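Local coordinates for general odorant-binding protein 28a (PDB 6QQ4), which probably binds and carries odorants such as floral scents or pheromones, as a secreted, all-helical member of the insect odorant-binding protein family, at residues V20-A25 against T38-C43; E11-C16 against A46-N51. All blocks are in the same frame, centred on the assembly; numbering follows the deposited sequence.

Interaction 1 of 2, residues V20-A25 against T38-C43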
ATOM      1  N   VAL A  20       8.091  12.862  -5.963  1.00 32.60           N
ATOM      2  CA  VAL A  20       7.326  13.478  -4.881  1.00 31.69           C
ATOM      3  C   VAL A  20       8.272  14.111  -3.856  1.00 28.74           C
ATOM      4  O   VAL A  20       7.851  14.569  -2.787  1.00 33.20           O
ATOM      5  CB  VAL A  20       6.383  12.459  -4.211  1.00 31.90           C
ATOM      6  CG1 VAL A  20       5.438  11.844  -5.258  1.00 33.03           C
ATOM      7  CG2 VAL A  20       7.163  11.382  -3.485  1.00 28.68           C
ATOM      8  N   GLY A  21       9.551  14.170  -4.210  1.00 32.43           N
ATOM      9  CA  GLY A  21      10.565  14.745  -3.345  1.00 31.70           C
ATOM     10  C   GLY A  21      10.659  14.079  -1.980  1.00 32.08           C
ATOM     11  O   GLY A  21      10.994  14.724  -0.969  1.00 38.36           O
ATOM     12  N   ALA A  22      10.364  12.782  -1.923  1.00 28.32           N
ATOM     13  CA  ALA A  22      10.462  12.065  -0.655  1.00 37.44           C
ATOM     14  C   ALA A  22      11.919  11.779  -0.288  1.00 36.87           C
ATOM     15  O   ALA A  22      12.825  11.867  -1.133  1.00 35.75           O
ATOM     16  CB  ALA A  22       9.671  10.770  -0.707  1.00 32.98           C
ATOM     17  N   THR A  23      12.134  11.423   0.975  1.00 36.75           N
ATOM     18  CA  THR A  23      13.472  11.195   1.514  1.00 39.57           C
ATOM     19  C   THR A  23      13.685   9.758   1.966  1.00 40.79           C
ATOM     20  O   THR A  23      12.739   8.960   2.014  1.00 35.12           O
ATOM     21  CB  THR A  23      13.752  12.100   2.724  1.00 42.88           C
ATOM     22  OG1 THR A  23      12.839  11.768   3.779  1.00 42.38           O
ATOM     23  CG2 THR A  23      13.588  13.567   2.347  1.00 39.09           C
ATOM     24  N   ASP A  24      14.928   9.433   2.317  1.00 40.29           N
ATOM     25  CA  ASP A  24      15.224   8.115   2.851  1.00 38.27           C
ATOM     26  C   ASP A  24      14.410   7.823   4.111  1.00 34.14           C
ATOM     27  O   ASP A  24      14.065   6.678   4.357  1.00 34.31           O
ATOM     28  CB  ASP A  24      16.711   7.962   3.161  1.00 42.69           C
ATOM     29  CG  ASP A  24      17.522   7.526   1.951  1.00 50.74           C
ATOM     30  OD1 ASP A  24      17.255   8.004   0.826  1.00 55.21           O
ATOM     31  OD2 ASP A  24      18.420   6.678   2.124  1.00 64.27           O
ATOM     32  N   ALA A  25      14.113   8.848   4.907  1.00 34.72           N
ATOM     33  CA  ALA A  25      13.315   8.632   6.113  1.00 36.96           C
ATOM     34  C   ALA A  25      11.918   8.152   5.719  1.00 38.63           C
ATOM     35  O   ALA A  25      11.338   7.285   6.380  1.00 38.07           O
ATOM     36  CB  ALA A  25      13.230   9.900   6.947  1.00 33.43           C
ATOM     37  N   THR A  38       5.117  12.372   6.942  1.00 28.80           N
ATOM     38  CA  THR A  38       5.187  13.551   6.071  1.00 25.65           C
ATOM     39  C   THR A  38       4.225  13.411   4.897  1.00 28.31           C
ATOM     40  O   THR A  38       3.842  12.301   4.542  1.00 26.68           O
ATOM     41  CB  THR A  38       6.620  13.784   5.507  1.00 31.38           C
ATOM     42  OG1 THR A  38       6.926  12.782   4.541  1.00 30.83           O
ATOM     43  CG2 THR A  38       7.682  13.728   6.623  1.00 27.97           C
ATOM     44  N   TYR A  39       3.842  14.538   4.297  1.00 26.65           N
ATOM     45  CA  TYR A  39       2.938  14.551   3.139  1.00 24.83           C
ATOM     46  C   TYR A  39       3.579  13.886   1.926  1.00 26.40           C
ATOM     47  O   TYR A  39       2.923  13.158   1.179  1.00 28.06           O
ATOM     48  CB  TYR A  39       2.532  15.987   2.808  1.00 23.50           C
ATOM     49  CG  TYR A  39       1.526  16.121   1.698  1.00 22.90           C
ATOM     50  CD1 TYR A  39       0.189  15.793   1.899  1.00 25.78           C
ATOM     51  CD2 TYR A  39       1.910  16.575   0.451  1.00 24.45           C
ATOM     52  CE1 TYR A  39      -0.727  15.904   0.884  1.00 20.47           C
ATOM     53  CE2 TYR A  39       1.008  16.705  -0.565  1.00 28.54           C
ATOM     54  CZ  TYR A  39      -0.302  16.361  -0.357  1.00 29.75           C
ATOM     55  OH  TYR A  39      -1.174  16.498  -1.410  1.00 25.14           O
ATOM     56  N   ALA A  40       4.865  14.164   1.726  1.00 29.19           N
ATOM     57  CA  ALA A  40       5.623  13.548   0.643  1.00 28.16           C
ATOM     58  C   ALA A  40       5.612  12.024   0.763  1.00 26.07           C
ATOM     59  O   ALA A  40       5.530  11.316  -0.235  1.00 25.73           O
ATOM     60  CB  ALA A  40       7.055  14.072   0.643  1.00 27.99           C
ATOM     61  N   GLY A  41       5.713  11.525   1.994  1.00 24.40           N
ATOM     62  CA  GLY A  41       5.634  10.099   2.243  1.00 26.66           C
ATOM     63  C   GLY A  41       4.257   9.549   1.900  1.00 24.85           C
ATOM     64  O   GLY A  41       4.131   8.432   1.414  1.00 25.30           O
ATOM     65  N   LYS A  42       3.214  10.326   2.164  1.00 23.20           N
ATOM     66  CA  LYS A  42       1.870   9.953   1.704  1.00 25.82           C
ATOM     67  C   LYS A  42       1.806   9.926   0.175  1.00 26.75           C
ATOM     68  O   LYS A  42       1.165   9.044  -0.436  1.00 27.37           O
ATOM     69  CB  LYS A  42       0.820  10.929   2.224  1.00 27.49           C
ATOM     70  CG  LYS A  42       0.681  10.972   3.741  1.00 24.23           C
ATOM     71  CD  LYS A  42      -0.427  11.948   4.131  1.00 21.62           C
ATOM     72  CE  LYS A  42      -0.536  12.064   5.630  1.00 30.43           C
ATOM     73  NZ  LYS A  42      -1.568  13.095   5.992  1.00 35.91           N
ATOM     74  N   CYS A  43       2.451  10.907  -0.450  1.00 23.27           N
ATOM     75  CA  CYS A  43       2.454  10.942  -1.904  1.00 25.33           C
ATOM     76  C   CYS A  43       3.360   9.814  -2.438  1.00 26.34           C
ATOM     77  O   CYS A  43       3.100   9.260  -3.497  1.00 26.88           O
ATOM     78  CB  CYS A  43       2.907  12.309  -2.426  1.00 28.00           C
ATOM     79  SG  CYS A  43       1.707  13.648  -2.200  1.00 26.23           S
TER

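Interaction 2 of 2, residues E11-C16 against A46-N51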
ATOM      1  N   GLU A  11      11.669  -1.232  -4.435  1.00 41.70           N
ATOM      2  CA  GLU A  11      12.214  -0.832  -5.723  1.00 43.93           C
ATOM      3  C   GLU A  11      11.280   0.187  -6.357  1.00 40.86           C
ATOM      4  O   GLU A  11      11.708   1.228  -6.843  1.00 42.32           O
ATOM      5  CB  GLU A  11      12.376  -2.028  -6.661  1.00 45.49           C
ATOM      6  CG  GLU A  11      13.215  -3.175  -6.125  1.00 48.69           C
ATOM      7  CD  GLU A  11      13.149  -4.401  -7.030  1.00 51.39           C
ATOM      8  OE1 GLU A  11      13.347  -4.251  -8.259  1.00 52.25           O
ATOM      9  OE2 GLU A  11      12.870  -5.511  -6.517  1.00 53.30           O
ATOM     10  N   SER A  12       9.996  -0.139  -6.358  1.00 43.82           N
ATOM     11  CA  SER A  12       8.992   0.768  -6.882  1.00 40.58           C
ATOM     12  C   SER A  12       9.049   2.087  -6.113  1.00 42.84           C
ATOM     13  O   SER A  12       9.078   3.166  -6.701  1.00 45.74           O
ATOM     14  CB  SER A  12       7.607   0.127  -6.793  1.00 41.48           C
ATOM     15  OG  SER A  12       6.614   1.013  -7.250  1.00 47.24           O
ATOM     16  N   ALA A  13       9.111   2.001  -4.791  1.00 39.34           N
ATOM     17  CA  ALA A  13       9.166   3.204  -3.978  1.00 40.37           C
ATOM     18  C   ALA A  13      10.411   4.048  -4.269  1.00 41.43           C
ATOM     19  O   ALA A  13      10.366   5.278  -4.201  1.00 37.23           O
ATOM     20  CB  ALA A  13       9.099   2.838  -2.506  1.00 39.62           C
ATOM     21  N   GLU A  14      11.517   3.388  -4.592  1.00 39.86           N
ATOM     22  CA  GLU A  14      12.754   4.095  -4.885  1.00 42.34           C
ATOM     23  C   GLU A  14      12.646   4.907  -6.170  1.00 44.25           C
ATOM     24  O   GLU A  14      13.193   6.004  -6.264  1.00 48.85           O
ATOM     25  CB  GLU A  14      13.931   3.118  -4.988  1.00 47.80           C
ATOM     26  CG  GLU A  14      15.278   3.759  -4.643  1.00 55.71           C
ATOM     27  CD  GLU A  14      16.471   3.030  -5.250  1.00 59.33           C
ATOM     28  OE1 GLU A  14      16.264   2.052  -6.007  1.00 50.61           O
ATOM     29  OE2 GLU A  14      17.619   3.448  -4.970  1.00 68.94           O
ATOM     30  N   SER A  15      11.952   4.370  -7.168  1.00 43.70           N
ATOM     31  CA  SER A  15      11.795   5.096  -8.425  1.00 47.67           C
ATOM     32  C   SER A  15      10.694   6.169  -8.320  1.00 47.01           C
ATOM     33  O   SER A  15      10.656   7.116  -9.108  1.00 45.26           O
ATOM     34  CB  SER A  15      11.499   4.124  -9.569  1.00 40.09           C
ATOM     35  OG  SER A  15      10.364   3.332  -9.283  1.00 56.95           O
ATOM     36  N   CYS A  16       9.818   6.021  -7.333  1.00 37.00           N
ATOM     37  CA  CYS A  16       8.792   7.024  -7.049  1.00 41.49           C
ATOM     38  C   CYS A  16       9.294   8.240  -6.248  1.00 38.26           C
ATOM     39  O   CYS A  16       8.727   9.321  -6.355  1.00 37.34           O
ATOM     40  CB  CYS A  16       7.641   6.384  -6.280  1.00 36.49           C
ATOM     41  SG  CYS A  16       6.409   5.583  -7.262  1.00 41.23           S
ATOM     42  N   ALA A  46       1.153   6.899  -2.509  1.00 27.96           N
ATOM     43  CA  ALA A  46       0.198   6.971  -3.628  1.00 28.07           C
ATOM     44  C   ALA A  46       0.844   6.501  -4.925  1.00 32.77           C
ATOM     45  O   ALA A  46       0.233   5.791  -5.710  1.00 28.01           O
ATOM     46  CB  ALA A  46      -0.331   8.385  -3.802  1.00 23.56           C
ATOM     47  N   CYS A  47       2.087   6.916  -5.128  1.00 27.91           N
ATOM     48  CA  CYS A  47       2.826   6.603  -6.344  1.00 34.30           C
ATOM     49  C   CYS A  47       3.091   5.096  -6.451  1.00 36.02           C
ATOM     50  O   CYS A  47       2.981   4.505  -7.525  1.00 32.67           O
ATOM     51  CB  CYS A  47       4.140   7.386  -6.378  1.00 29.56           C
ATOM     52  SG  CYS A  47       5.179   7.109  -7.865  1.00 42.10           S
ATOM     53  N   VAL A  48       3.430   4.474  -5.335  1.00 30.89           N
ATOM     54  CA  VAL A  48       3.591   3.029  -5.309  1.00 34.53           C
ATOM     55  C   VAL A  48       2.264   2.295  -5.557  1.00 35.62           C
ATOM     56  O   VAL A  48       2.198   1.383  -6.380  1.00 40.57           O
ATOM     57  CB  VAL A  48       4.185   2.567  -3.970  1.00 36.32           C
ATOM     58  CG1 VAL A  48       4.135   1.056  -3.865  1.00 36.45           C
ATOM     59  CG2 VAL A  48       5.616   3.076  -3.844  1.00 36.12           C
ATOM     60  N   MET A  49       1.218   2.688  -4.843  1.00 29.65           N
ATOM     61  CA  MET A  49      -0.075   2.031  -4.984  1.00 35.81           C
ATOM     62  C   MET A  49      -0.599   2.136  -6.415  1.00 37.96           C
ATOM     63  O   MET A  49      -1.158   1.179  -6.956  1.00 41.76           O
ATOM     64  CB  MET A  49      -1.082   2.617  -4.001  1.00 32.33           C
ATOM     65  CG  MET A  49      -0.876   2.188  -2.553  1.00 32.97           C
ATOM     66  SD  MET A  49      -2.165   2.866  -1.493  1.00 35.88           S
ATOM     67  CE  MET A  49      -1.572   2.393   0.135  1.00 42.80           C
ATOM     68  N   LYS A  50      -0.412   3.300  -7.024  1.00 38.06           N
ATOM     69  CA  LYS A  50      -0.828   3.518  -8.401  1.00 39.94           C
ATOM     70  C   LYS A  50      -0.024   2.633  -9.355  1.00 43.41           C
ATOM     71  O   LYS A  50      -0.543   2.159 -10.365  1.00 43.48           O
ATOM     72  CB  LYS A  50      -0.680   4.999  -8.781  1.00 37.74           C
ATOM     73  CG  LYS A  50      -1.796   5.854  -8.215  1.00 34.63           C
ATOM     74  CD  LYS A  50      -1.736   7.273  -8.714  1.00 38.49           C
ATOM     75  CE  LYS A  50      -2.979   8.027  -8.275  1.00 37.41           C
ATOM     76  NZ  LYS A  50      -2.906   9.445  -8.696  1.00 42.46           N
ATOM     77  N   ASN A  51       1.241   2.398  -9.033  1.00 44.08           N
ATOM     78  CA  ASN A  51       2.045   1.503  -9.853  1.00 47.54           C
ATOM     79  C   ASN A  51       1.570   0.054  -9.722  1.00 45.54           C
ATOM     80  O   ASN A  51       1.601  -0.705 -10.682  1.00 51.64           O
ATOM     81  CB  ASN A  51       3.517   1.612  -9.489  1.00 45.79           C
ATOM     82  CG  ASN A  51       4.419   1.079 -10.583  0.05 49.90           C
ATOM     83  OD1 ASN A  51       3.993   0.927 -11.731  1.00 57.12           O
ATOM     84  ND2 ASN A  51       5.667   0.781 -10.233  0.53 51.31           N
TER

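Interaction 1 of 2, residues V20-A25 against T38-C43
Val20 meets the first two turns of helix 39-52 with both its side chain and its backbone. Its CB points toward that helix and lies 3.9 Å from Cys43 CB. From there the two methyls part. CG1, anti to the carbonyl carbon with chi1 at -57°, packs on the same cysteine methylene, 3.8 Å from Cys43 CB. CG2, held between the backbone N and the carbonyl carbon, reaches back toward the start of the helix and touches the carbonyl oxygen, Ala40 O, at 3.6 Å. Val20 O, in turn, rests 3.6 Å from Ala40 CB.

Ala40 CB thus sits against the bend that follows the first helix, with Ala22 beyond: its methyl approaches Ala22 CB to 4.4 Å. At that bend Gly21 has a positive phi of 58° and closes a Schellman motif, and Thr23 takes the N-cap position of helix 24-31. On the other segment, Thr38 caps helix 39-52, its OG1 accepting from Gly41 N at 3.1 Å. Asp26 ties the two starts together, bonding Thr38 OG1 through OD1 and Thr23 N through OD2.

Cys43 turns its sulphur to a disulfide with Cys101, leaving the methylene for Val20. Aliphatic carbons against one another and against carbonyl oxygens make up the contact, so between the segments it is one of van der Waals fit.

Interaction 2 of 2, residues E11-C16 against A46-N51
One of the three disulfides that mark the classic insect odorant-binding fold joins helix 2-20 to helix 39-52 here, Cys16 SG to Cys47 SG at 2.1 Å. The bridge has a chi3 of -79°, and Cys47 reaches into it with SG anti to its backbone N, chi1 -179°. Cys16 SG also lies 3.7 Å from Val48 N, one residue along the partner helix.

Next to the bridge, one branch of Val48 carries the apolar packing: CG2 presses on the backbone of Ala13, 3.6 Å from Ala13 CA, and on its methyl, 3.7 Å from Ala13 CB. One turn back from Cys16 and one turn on from Cys47, where the contact meets solvent, the Ser12 hydroxyl approaches the amide of Asn51, with OG 3.1 Å from ND2.

The helix segments run at 124° to one another with their axes 9.0 Å apart at closest. Helix 24-31 covers the inner side, where Met30 touches both Ala13 and Val48 and Leu27 adds to Ala13. Leu9 of helix 2-20 also packs on Val48, while Ala46 and Met49 turn to Ala104 of helix 100-117.

How the interactions relate
Helix 39-52 serves both contacts: its N-terminal end in interaction 1, its later turns in interaction 2, with centres about 11 Å apart. Along the chain the order is 11-16, 20-25, 38-43, 46-51, so 20-25 and 38-43 both fall within the span of chain that interaction 2 closes. The chain leaves helix 2-20, runs through helix 24-31 and returns beside its starting point. Interaction 1 is at the surface, around the bend between the first two helices, while interaction 2 is partly buried and covalent. The Cys16-Cys47 and Cys43-Cys101 disulfides fix helix 39-52 to helix 2-20 and helix 100-117, and interaction 1 adds packing at the helix end, consistent with a rigid, cross-linked helical scaffold.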